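Local structure of sgbp-b (Bacteroides uniformis, 7K44) at residues Val37-Pro42 and Thr47-Val52; Val62-Ala67 and Ile92-Pro97; Val153-Thr156 and Ser161-Leu164; Pro206-Val211 and Thr271-Thr276. The protein probably binds xyloglucan at the bacterial cell surface, as a surface glycan-binding protein of a xyloglucan utilization locus. All coordinates share one frame; numbering follows the deposited sequence.

Contact 1 of 4, residues Val37-Pro42 and Thr47-Val52; sequences VATTFP and TPLRIV
Thr-39 turns its hydroxyl across to the backbone of Pro-48, the contact by which its side chain is tied to the neighbouring strand. With OG1 anti to the backbone N (chi1 -167°), the hydroxyl donates to Pro-48 O over 3.1 Å, reaching the carbonyl from 31° out of its plane. Two apolar groups flank the hydroxyl oxygen itself: Thr-47 CG2 lies 3.5 Å from Thr-39 OG1, the two side chains meeting at about a right angle, and Leu-49 CG comes equally near. The methyl CG2 of Thr-39 is left to lie over one face of the Phe-41 ring, offset toward its rim. Deeper in the hairpin, on the Thr-39 face, Val-37 CG1 meets Leu-49 CD2 at 3.9 Å in an oblique crossing. Ala-38 and Arg-50, on the other face, form an antiparallel hydrogen-bonded pair: Ala-38 N gives to Arg-50 O at 2.8 Å and Arg-50 N to Ala-38 O at 2.9 Å. Toward the turn, water takes over. One molecule donates to Pro-48 O and bonds Thr-40 OG1; a second joins Thr-40 OG1, Pro-42 O and Thr-47 OG1, whose stronger partner is the backbone N of Glu-44. A valine in place of Thr-39 removes the hydroxyl donor, and Pro-48 O would probably be left to its water alone, with a weaker tie between the strand ends. Direct amide bonds thus give way to hydroxyl and water bridges, and Pro-48 O, bonded by both, links the two strands where they part.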
loop_
_atom_site.group_PDB
_atom_site.type_symbol
_atom_site.label_atom_id
_atom_site.label_comp_id
_atom_site.label_asym_id
_atom_site.label_seq_id
_atom_site.Cartn_x
_atom_site.Cartn_y
_atom_site.Cartn_z
ATOM N N VAL A 37 -23.884 -2.819 -7.358
ATOM C CA VAL A 37 -25.182 -2.762 -6.707
ATOM C C VAL A 37 -24.977 -2.159 -5.329
ATOM O O VAL A 37 -24.134 -2.635 -4.558
ATOM C CB VAL A 37 -25.815 -4.159 -6.598
ATOM C CG1 VAL A 37 -27.129 -4.075 -5.840
ATOM C CG2 VAL A 37 -26.036 -4.725 -7.983
ATOM N N ALA A 38 -25.718 -1.098 -5.037
ATOM C CA ALA A 38 -25.666 -0.441 -3.743
ATOM C C ALA A 38 -26.750 -1.030 -2.854
ATOM O O ALA A 38 -27.911 -1.129 -3.266
ATOM C CB ALA A 38 -25.902 1.060 -3.908
ATOM N N THR A 39 -26.364 -1.428 -1.645
ATOM C CA THR A 39 -27.313 -1.956 -0.675
ATOM C C THR A 39 -26.640 -2.043 0.684
ATOM O O THR A 39 -25.408 -2.025 0.792
ATOM C CB THR A 39 -27.831 -3.340 -1.080
ATOM O OG1 THR A 39 -28.965 -3.669 -0.270
ATOM C CG2 THR A 39 -26.752 -4.406 -0.897
ATOM N N THR A 40 -27.468 -2.144 1.718
ATOM C CA THR A 40 -27.004 -2.371 3.079
ATOM C C THR A 40 -27.187 -3.841 3.432
ATOM O O THR A 40 -28.163 -4.474 3.015
ATOM C CB THR A 40 -27.770 -1.497 4.077
ATOM O OG1 THR A 40 -29.179 -1.645 3.876
ATOM C CG2 THR A 40 -27.401 -0.032 3.893
ATOM N N PHE A 41 -26.251 -4.375 4.181
ATOM C CA PHE A 41 -26.241 -5.783 4.536
ATOM C C PHE A 41 -26.679 -5.978 5.984
ATOM O O PHE A 41 -26.490 -5.092 6.824
ATOM C CB PHE A 41 -24.841 -6.379 4.348
ATOM C CG PHE A 41 -24.417 -6.477 2.911
ATOM C CD1 PHE A 41 -24.885 -7.501 2.107
ATOM C CD2 PHE A 41 -23.555 -5.537 2.361
ATOM C CE1 PHE A 41 -24.510 -7.594 0.781
ATOM C CE2 PHE A 41 -23.170 -5.622 1.032
ATOM C CZ PHE A 41 -23.648 -6.647 0.240
ATOM N N PRO A 42 -27.303 -7.121 6.304
ATOM C CA PRO A 42 -27.687 -8.156 5.337
ATOM C C PRO A 42 -28.914 -7.711 4.563
ATOM O O PRO A 42 -29.664 -6.865 5.044
ATOM C CB PRO A 42 -28.027 -9.347 6.226
ATOM C CG PRO A 42 -28.526 -8.724 7.482
ATOM C CD PRO A 42 -27.678 -7.492 7.681
ATOM N N THR A 47 -35.333 -4.612 1.969
ATOM C CA THR A 47 -34.117 -3.803 1.931
ATOM C C THR A 47 -33.980 -3.128 0.570
ATOM O O THR A 47 -34.046 -3.802 -0.460
ATOM C CB THR A 47 -32.889 -4.675 2.183
ATOM O OG1 THR A 47 -32.953 -5.199 3.512
ATOM C CG2 THR A 47 -31.618 -3.842 2.032
ATOM N N PRO A 48 -33.749 -1.818 0.519
ATOM C CA PRO A 48 -33.577 -1.164 -0.780
ATOM C C PRO A 48 -32.254 -1.543 -1.422
ATOM O O PRO A 48 -31.219 -1.637 -0.756
ATOM C CB PRO A 48 -33.597 0.333 -0.429
ATOM C CG PRO A 48 -34.181 0.411 0.934
ATOM C CD PRO A 48 -33.807 -0.853 1.627
ATOM N N LEU A 49 -32.299 -1.766 -2.735
ATOM C CA LEU A 49 -31.101 -1.965 -3.537
ATOM C C LEU A 49 -31.136 -0.993 -4.707
ATOM O O LEU A 49 -32.212 -0.595 -5.168
ATOM C CB LEU A 49 -31.007 -3.401 -4.107
ATOM C CG LEU A 49 -30.836 -4.568 -3.135
ATOM C CD1 LEU A 49 -32.186 -5.150 -2.761
ATOM C CD2 LEU A 49 -29.964 -5.658 -3.748
ATOM N N ARG A 50 -29.954 -0.632 -5.206
ATOM C CA ARG A 50 -29.861 0.150 -6.431
ATOM C C ARG A 50 -28.852 -0.502 -7.363
ATOM O O ARG A 50 -27.670 -0.609 -7.021
ATOM C CB ARG A 50 -29.464 1.600 -6.136
ATOM C CG ARG A 50 -29.656 2.516 -7.338
ATOM C CD ARG A 50 -29.114 3.925 -7.071
ATOM N NE ARG A 50 -29.886 4.636 -6.057
ATOM C CZ ARG A 50 -29.617 5.880 -5.666
ATOM N NH1 ARG A 50 -28.602 6.540 -6.207
ATOM N NH2 ARG A 50 -30.358 6.459 -4.734
ATOM N N ILE A 51 -29.313 -0.914 -8.539
ATOM C CA ILE A 51 -28.410 -1.396 -9.578
ATOM C C ILE A 51 -27.828 -0.197 -10.314
ATOM O O ILE A 51 -28.572 0.645 -10.830
ATOM C CB ILE A 51 -29.148 -2.321 -10.552
ATOM C CG1 ILE A 51 -29.791 -3.485 -9.805
ATOM C CG2 ILE A 51 -28.185 -2.816 -11.630
ATOM C CD1 ILE A 51 -30.691 -4.344 -10.703
ATOM N N VAL A 52 -26.502 -0.131 -10.383
ATOM C CA VAL A 52 -25.785 0.971 -11.022
ATOM C C VAL A 52 -25.061 0.428 -12.245
ATOM O O VAL A 52 -24.244 -0.493 -12.135
ATOM C CB VAL A 52 -24.799 1.633 -10.051
ATOM C CG1 VAL A 52 -24.021 2.733 -10.762
ATOM C CG2 VAL A 52 -25.549 2.183 -8.858
HETATM O O HOH W 1 -30.248 -0.480 1.421
HETATM O O HOH W 2 -30.743 -3.819 5.531
#

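Contact 2 of 4, residues Val62-Ala67 and Ile92-Pro97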
loop_
_atom_site.group_PDB
_atom_site.type_symbol
_atom_site.label_atom_id
_atom_site.label_comp_id
_atom_site.label_asym_id
_atom_site.label_seq_id
_atom_site.Cartn_x
_atom_site.Cartn_y
_atom_site.Cartn_z
ATOM N N VAL A 62 -36.476 -7.866 -14.252
ATOM C CA VAL A 62 -35.403 -7.813 -13.268
ATOM C C VAL A 62 -35.624 -8.988 -12.331
ATOM O O VAL A 62 -36.738 -9.181 -11.832
ATOM C CB VAL A 62 -35.419 -6.483 -12.489
ATOM C CG1 VAL A 62 -34.322 -6.471 -11.422
ATOM C CG2 VAL A 62 -35.248 -5.319 -13.444
ATOM N N TYR A 63 -34.590 -9.795 -12.116
ATOM C CA TYR A 63 -34.806 -10.970 -11.280
ATOM C C TYR A 63 -33.493 -11.459 -10.688
ATOM O O TYR A 63 -32.417 -11.228 -11.248
ATOM C CB TYR A 63 -35.502 -12.106 -12.048
ATOM C CG TYR A 63 -34.741 -12.638 -13.249
ATOM C CD1 TYR A 63 -34.843 -12.024 -14.492
ATOM C CD2 TYR A 63 -33.931 -13.765 -13.142
ATOM C CE1 TYR A 63 -34.155 -12.508 -15.594
ATOM C CE2 TYR A 63 -33.237 -14.255 -14.237
ATOM C CZ TYR A 63 -33.350 -13.626 -15.460
ATOM O OH TYR A 63 -32.658 -14.108 -16.552
ATOM N N PHE A 64 -33.607 -12.129 -9.541
ATOM C CA PHE A 64 -32.518 -12.895 -8.959
ATOM C C PHE A 64 -32.599 -14.329 -9.465
ATOM O O PHE A 64 -33.695 -14.881 -9.638
ATOM C CB PHE A 64 -32.631 -12.903 -7.435
ATOM C CG PHE A 64 -32.499 -11.540 -6.798
ATOM C CD1 PHE A 64 -33.603 -10.712 -6.656
ATOM C CD2 PHE A 64 -31.272 -11.098 -6.319
ATOM C CE1 PHE A 64 -33.485 -9.456 -6.049
ATOM C CE2 PHE A 64 -31.147 -9.845 -5.715
ATOM C CZ PHE A 64 -32.262 -9.027 -5.587
ATOM N N THR A 65 -31.435 -14.923 -9.703
ATOM C CA THR A 65 -31.338 -16.284 -10.217
ATOM C C THR A 65 -30.281 -17.047 -9.431
ATOM O O THR A 65 -29.297 -16.473 -8.959
ATOM C CB THR A 65 -31.014 -16.310 -11.718
ATOM O OG1 THR A 65 -31.063 -17.667 -12.195
ATOM C CG2 THR A 65 -29.644 -15.743 -12.021
ATOM N N THR A 66 -30.483 -18.359 -9.297
ATOM C CA THR A 66 -29.430 -19.188 -8.722
ATOM C C THR A 66 -28.268 -19.390 -9.687
ATOM O O THR A 66 -27.168 -19.742 -9.244
ATOM C CB THR A 66 -29.995 -20.545 -8.302
ATOM O OG1 THR A 66 -30.796 -21.069 -9.365
ATOM C CG2 THR A 66 -30.838 -20.405 -7.045
ATOM N N ALA A 67 -28.483 -19.173 -10.981
ATOM C CA ALA A 67 -27.419 -19.318 -11.962
ATOM C C ALA A 67 -26.300 -18.313 -11.710
ATOM O O ALA A 67 -26.529 -17.177 -11.283
ATOM C CB ALA A 67 -27.962 -19.109 -13.373
ATOM N N ILE A 92 -31.267 1.547 -11.329
ATOM C CA ILE A 92 -32.559 0.906 -11.100
ATOM C C ILE A 92 -32.727 0.686 -9.602
ATOM O O ILE A 92 -31.865 0.072 -8.962
ATOM C CB ILE A 92 -32.656 -0.448 -11.829
ATOM C CG1 ILE A 92 -32.449 -0.287 -13.333
ATOM C CG2 ILE A 92 -34.004 -1.090 -11.550
ATOM C CD1 ILE A 92 -32.209 -1.620 -14.042
ATOM N N SER A 93 -33.841 1.161 -9.046
ATOM C CA SER A 93 -34.094 1.054 -7.616
ATOM C C SER A 93 -35.247 0.098 -7.348
ATOM O O SER A 93 -36.250 0.110 -8.065
ATOM C CB SER A 93 -34.406 2.428 -7.017
ATOM O OG SER A 93 -33.236 3.234 -7.014
ATOM N N PHE A 94 -35.108 -0.718 -6.304
ATOM C CA PHE A 94 -36.199 -1.588 -5.875
ATOM C C PHE A 94 -35.935 -2.080 -4.460
ATOM O O PHE A 94 -34.807 -2.035 -3.971
ATOM C CB PHE A 94 -36.382 -2.784 -6.822
ATOM C CG PHE A 94 -35.202 -3.718 -6.863
ATOM C CD1 PHE A 94 -34.156 -3.496 -7.743
ATOM C CD2 PHE A 94 -35.140 -4.812 -6.013
ATOM C CE1 PHE A 94 -33.062 -4.355 -7.777
ATOM C CE2 PHE A 94 -34.052 -5.677 -6.040
ATOM C CZ PHE A 94 -33.014 -5.453 -6.930
ATOM N N ASN A 95 -36.987 -2.598 -3.827
ATOM C CA ASN A 95 -36.888 -3.194 -2.500
ATOM C C ASN A 95 -36.809 -4.712 -2.633
ATOM O O ASN A 95 -37.490 -5.301 -3.478
ATOM C CB ASN A 95 -38.098 -2.803 -1.649
ATOM C CG ASN A 95 -38.159 -1.307 -1.397
ATOM O OD1 ASN A 95 -37.130 -0.633 -1.388
ATOM N ND2 ASN A 95 -39.362 -0.785 -1.222
ATOM N N ALA A 96 -35.966 -5.335 -1.809
ATOM C CA ALA A 96 -35.698 -6.760 -1.963
ATOM C C ALA A 96 -36.987 -7.557 -1.805
ATOM O O ALA A 96 -37.708 -7.367 -0.816
ATOM C CB ALA A 96 -34.699 -7.225 -0.909
ATOM N N PRO A 97 -37.299 -8.458 -2.732
ATOM C CA PRO A 97 -38.501 -9.290 -2.587
ATOM C C PRO A 97 -38.351 -10.296 -1.455
ATOM O O PRO A 97 -37.251 -10.596 -0.984
ATOM C CB PRO A 97 -38.612 -9.997 -3.943
ATOM C CG PRO A 97 -37.218 -9.970 -4.498
ATOM C CD PRO A 97 -36.597 -8.697 -4.003
#
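The rings of Phe-64 and Phe-94 meet rim to rim, neither lying over the face of the other. Their planes stand 73° apart and their centroids 6.0 Å, and the side chains come from opposite directions, so that Phe-64 CE1 approaches Phe-94 CE2 at 3.8 Å. Pro-97 reaches the same corner of Phe-64: its CD sits 3.8 Å from Phe-64 CE1, again at a slant to the ring. On the other ring, Val-62 CG1 lies obliquely beside Phe-94 CE1 at 4.4 Å. Phe-94 has CG between its backbone N and carbonyl carbon (chi1 64°), which swings the ring inward off strand 91-95 to meet Phe-64. Phe-119 packs edge-to-face with Phe-64, and Leu-49 and Ile-51 press on Phe-94 from its own sheet, while Val-80 touches both rings. The contact is apolar and largely buried, held by shape and van der Waals packing. Strand 59-65 belongs to one four-stranded antiparallel sheet and strand 91-95 to another, so the two phenylalanines bridge the interior between them, an arrangement characteristic of the hydrophobic core of a beta sandwich, here with strand orders consistent with an immunoglobulin-like fold.

Contact 3 of 4, residues Val153-Thr156 and Ser161-Leu164; sequences VSIT and SVDL
A short hairpin of the IPT/TIG domain, strands 152-157 and 160-161, brings Thr-156 opposite Ser-161 as an antiparallel non-hydrogen-bonded pair and then opens into a loop. The one direct hydrogen bond between the two segments runs from Val-162 N to Ile-155 O and is 2.8 Å long. Where a second bond might have closed this pair, a water molecule is inserted: it accepts from Ile-155 N at 3.0 Å and from Ser-161 OG at 2.8 Å, and donates to Val-162 O. Ser-161 OG stands anti to its own nitrogen (chi1 -167°), a setting that brings it to the water and to within 3.8 Å of Thr-156 CG2. Beside this polar bridge Ile-155 CG2 packs on Val-162 CG2 at 3.7 Å; both side chains also touch Phe-178 and Val-167, which continue the domain interior. Leu-164 reaches back from the loop with its tip, CD1 lying 3.4 Å from Val-153 O. On its other edge strand 152-157 bears a classic beta bulge, Val-153 and Ser-154 both facing Thr-193. Amide pairing thus passes into a water-mediated link while Ile-155 and Val-162 enter the core. Strand 160-161 is an outermost strand of its four-stranded antiparallel sheet, consistent with the immunoglobulin-like sandwich of IPT/TIG domains.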
loop_
_atom_site.group_PDB
_atom_site.type_symbol
_atom_site.label_atom_id
_atom_site.label_comp_id
_atom_site.label_asym_id
_atom_site.label_seq_id
_atom_site.Cartn_x
_atom_site.Cartn_y
_atom_site.Cartn_z
ATOM N N VAL A 153 -16.040 0.527 9.732
ATOM C CA VAL A 153 -16.259 0.934 11.109
ATOM C C VAL A 153 -15.025 1.602 11.700
ATOM O O VAL A 153 -15.137 2.599 12.414
ATOM C CB VAL A 153 -16.696 -0.286 11.949
ATOM C CG1 VAL A 153 -16.741 0.062 13.421
ATOM C CG2 VAL A 153 -18.052 -0.786 11.474
ATOM N N SER A 154 -13.840 1.068 11.416
ATOM C CA SER A 154 -12.637 1.621 12.015
ATOM C C SER A 154 -11.430 1.152 11.225
ATOM O O SER A 154 -11.463 0.120 10.553
ATOM C CB SER A 154 -12.489 1.195 13.480
ATOM O OG SER A 154 -12.352 -0.215 13.585
ATOM N N ILE A 155 -10.362 1.948 11.310
ATOM C CA ILE A 155 -9.033 1.548 10.869
ATOM C C ILE A 155 -8.091 1.819 12.031
ATOM O O ILE A 155 -8.000 2.957 12.510
ATOM C CB ILE A 155 -8.592 2.304 9.605
ATOM C CG1 ILE A 155 -9.628 2.124 8.493
ATOM C CG2 ILE A 155 -7.216 1.809 9.155
ATOM C CD1 ILE A 155 -9.283 2.822 7.203
ATOM N N THR A 156 -7.418 0.774 12.505
ATOM C CA THR A 156 -6.659 0.852 13.741
ATOM C C THR A 156 -5.262 0.270 13.549
ATOM O O THR A 156 -5.004 -0.531 12.644
ATOM C CB THR A 156 -7.371 0.110 14.878
ATOM O OG1 THR A 156 -7.488 -1.278 14.540
ATOM C CG2 THR A 156 -8.772 0.684 15.089
ATOM N N SER A 161 -6.184 5.006 16.272
ATOM C CA SER A 161 -7.329 4.835 15.386
ATOM C C SER A 161 -7.380 5.980 14.385
ATOM O O SER A 161 -7.159 7.139 14.742
ATOM C CB SER A 161 -8.649 4.771 16.178
ATOM O OG SER A 161 -9.727 4.319 15.369
ATOM N N VAL A 162 -7.686 5.645 13.137
ATOM C CA VAL A 162 -7.647 6.597 12.034
ATOM C C VAL A 162 -8.861 7.518 12.093
ATOM O O VAL A 162 -9.987 7.081 12.368
ATOM C CB VAL A 162 -7.605 5.820 10.708
ATOM C CG1 VAL A 162 -7.879 6.727 9.524
ATOM C CG2 VAL A 162 -6.271 5.096 10.560
ATOM N N ASP A 163 -8.629 8.806 11.833
ATOM C CA ASP A 163 -9.708 9.774 11.652
ATOM C C ASP A 163 -10.476 9.407 10.388
ATOM O O ASP A 163 -9.958 9.546 9.276
ATOM C CB ASP A 163 -9.104 11.174 11.537
ATOM C CG ASP A 163 -10.158 12.276 11.348
ATOM O OD1 ASP A 163 -11.346 11.973 11.101
ATOM O OD2 ASP A 163 -9.785 13.464 11.443
ATOM N N LEU A 164 -11.721 8.940 10.545
ATOM C CA LEU A 164 -12.463 8.448 9.390
ATOM C C LEU A 164 -12.827 9.551 8.400
ATOM O O LEU A 164 -13.130 9.246 7.244
ATOM C CB LEU A 164 -13.702 7.651 9.818
ATOM C CG LEU A 164 -13.436 6.312 10.521
ATOM C CD1 LEU A 164 -14.747 5.617 10.862
ATOM C CD2 LEU A 164 -12.537 5.403 9.687
HETATM O O HOH W 3 -10.896 4.463 12.849
#

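Contact 4 of 4, residues Pro206-Val211 and Thr271-Thr276; sequences PLENIV and TAFLPT
Glu-208 lies flat over one face of the Phe-273 ring. Its CG forms a CH-pi contact 3.5 Å from the ring centroid, only 7° off the normal, and a bend at chi2 (90°) lays the carboxylate along the ring with their planes 16° apart, OE2 being 3.4 Å from Phe-273 CZ. Beside it Asn-209 turns its amide almost perpendicular to the ring: ND2 gives a weak hydrogen bond to Phe-273 O at 3.4 Å, while OD1 rests near Phe-273 CB at 3.7 Å. Leu-274 CB packs against the same ND2. Farther out, Glu-208 OE1 bonds Thr-187 OG1, which probably helps to hold the carboxylate; Thr-187 also touches Phe-273. Asn-209 ND2 has its stronger partner in Val-382 O of strand 371-384. The backbone around both residues is a 3-10 turn, with Asn-209 N bonded to Pro-206 O. A serine in place of Phe-273 takes away the ring that Glu-208 covers, which would probably open a gap and leave the carboxylate arm freer to shift. The 3-10 turn 207-209, the loop 271-276 and Thr-187 of the IPT/TIG range come together here, consistent with an interface between the IPT/TIG and xyloglucan-binding domains.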
loop_
_atom_site.group_PDB
_atom_site.type_symbol
_atom_site.label_atom_id
_atom_site.label_comp_id
_atom_site.label_asym_id
_atom_site.label_seq_id
_atom_site.Cartn_x
_atom_site.Cartn_y
_atom_site.Cartn_z
ATOM N N PRO A 206 7.063 -1.627 12.535
ATOM C CA PRO A 206 8.115 -2.381 13.254
ATOM C C PRO A 206 9.240 -1.496 13.783
ATOM O O PRO A 206 10.421 -1.581 13.392
ATOM C CB PRO A 206 8.597 -3.368 12.187
ATOM C CG PRO A 206 8.413 -2.632 10.904
ATOM C CD PRO A 206 7.150 -1.813 11.074
ATOM N N LEU A 207 8.882 -0.637 14.737
ATOM C CA LEU A 207 9.868 0.282 15.308
ATOM C C LEU A 207 11.019 -0.448 15.987
ATOM O O LEU A 207 12.150 0.051 15.999
ATOM C CB LEU A 207 9.202 1.202 16.327
ATOM C CG LEU A 207 8.303 2.295 15.767
ATOM C CD1 LEU A 207 7.728 3.123 16.905
ATOM C CD2 LEU A 207 9.105 3.164 14.806
ATOM N N GLU A 208 10.743 -1.612 16.578
ATOM C CA GLU A 208 11.780 -2.374 17.254
ATOM C C GLU A 208 12.856 -2.847 16.289
ATOM O O GLU A 208 13.964 -3.186 16.726
ATOM C CB GLU A 208 11.135 -3.567 17.960
ATOM C CG GLU A 208 10.252 -3.186 19.150
ATOM C CD GLU A 208 8.795 -2.942 18.774
ATOM O OE1 GLU A 208 8.488 -2.839 17.565
ATOM O OE2 GLU A 208 7.946 -2.860 19.692
ATOM N N ASN A 209 12.557 -2.872 14.990
ATOM C CA ASN A 209 13.472 -3.362 13.971
ATOM C C ASN A 209 14.257 -2.251 13.288
ATOM O O ASN A 209 15.023 -2.532 12.363
ATOM C CB ASN A 209 12.707 -4.174 12.926
ATOM C CG ASN A 209 12.087 -5.423 13.510
ATOM O OD1 ASN A 209 11.234 -5.343 14.404
ATOM N ND2 ASN A 209 12.506 -6.582 13.015
ATOM N N ILE A 210 14.109 -1.006 13.750
ATOM C CA ILE A 210 14.833 0.126 13.182
ATOM C C ILE A 210 16.308 0.032 13.549
ATOM O O ILE A 210 16.661 -0.176 14.720
ATOM C CB ILE A 210 14.220 1.438 13.696
ATOM C CG1 ILE A 210 12.874 1.703 13.027
ATOM C CG2 ILE A 210 15.168 2.618 13.461
ATOM C CD1 ILE A 210 12.996 2.180 11.576
ATOM N N VAL A 211 17.177 0.177 12.541
ATOM C CA VAL A 211 18.625 0.206 12.741
ATOM C C VAL A 211 19.223 1.590 12.523
ATOM O O VAL A 211 20.382 1.824 12.922
ATOM C CB VAL A 211 19.354 -0.846 11.878
ATOM C CG1 VAL A 211 18.795 -2.230 12.163
ATOM C CG2 VAL A 211 19.239 -0.509 10.388
ATOM N N THR A 271 15.730 -9.625 20.297
ATOM C CA THR A 271 15.469 -10.949 19.734
ATOM C C THR A 271 13.992 -11.315 19.753
ATOM O O THR A 271 13.577 -12.194 18.989
ATOM C CB THR A 271 16.267 -12.034 20.461
ATOM O OG1 THR A 271 15.963 -11.989 21.863
ATOM C CG2 THR A 271 17.761 -11.820 20.267
ATOM N N ALA A 272 13.189 -10.674 20.603
ATOM C CA ALA A 272 11.755 -10.937 20.585
ATOM C C ALA A 272 11.105 -10.451 19.300
ATOM O O ALA A 272 9.992 -10.879 18.976
ATOM C CB ALA A 272 11.075 -10.303 21.797
ATOM N N PHE A 273 11.778 -9.569 18.564
ATOM C CA PHE A 273 11.255 -9.034 17.322
ATOM C C PHE A 273 12.037 -9.480 16.098
ATOM O O PHE A 273 11.586 -9.235 14.975
ATOM C CB PHE A 273 11.196 -7.503 17.402
ATOM C CG PHE A 273 10.267 -7.014 18.472
ATOM C CD1 PHE A 273 8.934 -6.783 18.185
ATOM C CD2 PHE A 273 10.714 -6.832 19.774
ATOM C CE1 PHE A 273 8.065 -6.352 19.168
ATOM C CE2 PHE A 273 9.845 -6.409 20.763
ATOM C CZ PHE A 273 8.517 -6.165 20.456
ATOM N N LEU A 274 13.180 -10.135 16.284
ATOM C CA LEU A 274 13.919 -10.727 15.180
ATOM C C LEU A 274 14.806 -11.827 15.744
ATOM O O LEU A 274 15.876 -11.537 16.290
ATOM C CB LEU A 274 14.752 -9.657 14.470
ATOM C CG LEU A 274 15.549 -10.075 13.234
ATOM C CD1 LEU A 274 14.778 -11.065 12.385
ATOM C CD2 LEU A 274 15.926 -8.851 12.417
ATOM N N PRO A 275 14.397 -13.090 15.649
ATOM C CA PRO A 275 15.188 -14.163 16.262
ATOM C C PRO A 275 16.586 -14.260 15.669
ATOM O O PRO A 275 16.804 -14.049 14.472
ATOM C CB PRO A 275 14.371 -15.423 15.960
ATOM C CG PRO A 275 12.972 -14.912 15.792
ATOM C CD PRO A 275 13.114 -13.581 15.118
ATOM N N THR A 276 17.536 -14.614 16.533
ATOM C CA THR A 276 18.936 -14.671 16.134
ATOM C C THR A 276 19.160 -15.622 14.962
ATOM O O THR A 276 19.958 -15.333 14.063
ATOM C CB THR A 276 19.781 -15.078 17.339
ATOM O OG1 THR A 276 19.494 -14.191 18.426
ATOM C CG2 THR A 276 21.255 -14.990 17.010
#

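From the N terminus, contact 1 closes a hairpin, with four residues between its segments, and contact 2, spanning 24 residues, then joins strands 59-65 and 91-95 across the two sheets of the first sandwich. The pair touch directly, because strands 48-54 and 91-95 are neighbours in one sheet: Ile-51 N probably hydrogen-bonds Ile-92 O at 2.8 Å. Contact 3 closes a second, tighter hairpin in the IPT/TIG domain, again with four residues between its segments, its centre about 24 Å from that of contact 1. Contact 4 spans 59 residues and ties the 3-10 turn 207-209 to the loop between strands 255-264 and 283-291 within the xyloglucan-binding domain. All four follow in series; none nest or cross.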